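Long-range contact in intracellular serine protease (Bacillus licheniformis, PDB 4ZOQ), which probably cleaves peptide bonds as a subtilisin-like serine endopeptidase, a protease associated with lanthipeptides: residues 223-227 with 278-282. Sequence-based numbering, arbitrary orientation.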
loop_
_atom_site.group_PDB
_atom_site.type_symbol
_atom_site.label_atom_id
_atom_site.label_comp_id
_atom_site.label_asym_id
_atom_site.label_seq_id
_atom_site.Cartn_x
_atom_site.Cartn_y
_atom_site.Cartn_z
ATOM N N PHE B 223 0.330 -2.176 13.053
ATOM C CA PHE B 223 1.187 -1.047 13.311
ATOM C C PHE B 223 0.459 0.245 13.020
ATOM O O PHE B 223 -0.586 0.288 12.390
ATOM C CB PHE B 223 2.447 -1.067 12.469
ATOM C CG PHE B 223 3.327 -2.237 12.698
ATOM C CD1 PHE B 223 4.114 -2.318 13.837
ATOM C CD2 PHE B 223 3.422 -3.240 11.730
ATOM C CE1 PHE B 223 4.948 -3.385 14.029
ATOM C CE2 PHE B 223 4.257 -4.308 11.911
ATOM C CZ PHE B 223 5.027 -4.393 13.067
ATOM N N THR B 224 1.111 1.302 13.445
ATOM C CA THR B 224 0.662 2.640 13.241
ATOM C C THR B 224 1.828 3.483 12.705
ATOM O O THR B 224 3.006 3.121 12.874
ATOM C CB THR B 224 0.064 3.112 14.600
ATOM O OG1 THR B 224 -1.370 3.114 14.521
ATOM C CG2 THR B 224 0.557 4.395 15.020
ATOM N N ALA B 225 1.516 4.561 11.990
ATOM C CA ALA B 225 2.552 5.508 11.581
ATOM C C ALA B 225 1.948 6.920 11.502
ATOM O O ALA B 225 0.727 7.070 11.382
ATOM C CB ALA B 225 3.186 5.095 10.254
ATOM N N PRO B 226 2.797 7.955 11.624
ATOM C CA PRO B 226 2.223 9.310 11.633
ATOM C C PRO B 226 1.642 9.777 10.284
ATOM O O PRO B 226 2.360 10.217 9.387
ATOM C CB PRO B 226 3.419 10.185 12.052
ATOM C CG PRO B 226 4.642 9.371 11.785
ATOM C CD PRO B 226 4.227 7.950 11.996
ATOM N N GLY B 227 0.328 9.663 10.160
ATOM C CA GLY B 227 -0.389 10.127 8.987
ATOM C C GLY B 227 -1.192 11.412 9.221
ATOM O O GLY B 227 -1.895 11.857 8.320
ATOM N N ALA B 278 0.269 6.359 6.010
ATOM C CA ALA B 278 0.923 5.701 7.120
ATOM C C ALA B 278 1.560 4.430 6.661
ATOM O O ALA B 278 2.720 4.177 6.991
ATOM C CB ALA B 278 -0.049 5.430 8.262
ATOM N N ALA B 279 0.807 3.634 5.899
ATOM C CA ALA B 279 1.309 2.340 5.437
ATOM C C ALA B 279 2.677 2.410 4.716
ATOM O O ALA B 279 3.549 1.586 5.008
ATOM C CB ALA B 279 0.275 1.647 4.564
ATOM N N PRO B 280 2.863 3.359 3.773
ATOM C CA PRO B 280 4.163 3.410 3.094
ATOM C C PRO B 280 5.355 3.812 3.985
ATOM O O PRO B 280 6.504 3.459 3.649
ATOM C CB PRO B 280 3.951 4.462 1.996
ATOM C CG PRO B 280 2.753 5.237 2.404
ATOM C CD PRO B 280 1.889 4.266 3.146
ATOM N N GLN B 281 5.089 4.487 5.110
ATOM C CA GLN B 281 6.140 4.801 6.058
ATOM C C GLN B 281 6.686 3.515 6.664
ATOM O O GLN B 281 7.879 3.390 6.890
ATOM C CB GLN B 281 5.651 5.746 7.143
ATOM C CG GLN B 281 5.360 7.133 6.636
ATOM C CD GLN B 281 4.868 8.052 7.732
ATOM O OE1 GLN B 281 5.550 8.230 8.759
ATOM N NE2 GLN B 281 3.676 8.639 7.539
ATOM N N VAL B 282 5.799 2.573 6.939
ATOM C CA VAL B 282 6.182 1.259 7.415
ATOM C C VAL B 282 6.845 0.445 6.289
ATOM O O VAL B 282 7.843 -0.240 6.509
ATOM C CB VAL B 282 4.947 0.498 7.987
ATOM C CG1 VAL B 282 5.356 -0.864 8.585
ATOM C CG2 VAL B 282 4.250 1.357 9.018
#
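Ala-225 packs against Ala-278 and makes the tight part of the contact: its CB touches the helix 3.4 Å from Ala-278 O and 3.8 Å from Ala-278 CB, with Gln-281 CB and Val-282 CG2 also close by. Two small side chains facing each other let strand 221-226, an outer strand of the sheet, lie across the start of helix 275-297; the axes of 223-226 and 278-282 pass 7.1 Å apart at 105°. Toward Phe-223 the fit loosens. With chi1 at -176°, Val-282 turns CG2 to Ala-225 and CG1 to the phenyl ring, 4.4 Å from Phe-223 CD2, and Val-202 of the adjoining strand also packs on this valine. Neither end opens to solvent; every touching residue is buried. At the Pro-226 end, Gln-281 extends beyond CG and sends Gln-281 NE2 to Pro-226 O, 2.8 Å away and nearly straight at 170°. Pro-226 O lies in the amide plane of Gln-281, although NE2 sits above the carbonyl plane of Pro-226. Leu-277 O takes Gln-281 NE2 as well, while Gln-29 NE2 binds Gln-281 OE1. With partners at both amide atoms, the rotation of this buried group is probably fixed, tying the sheet edge to the helix whose first turn carries Ser-276, the predicted catalytic serine.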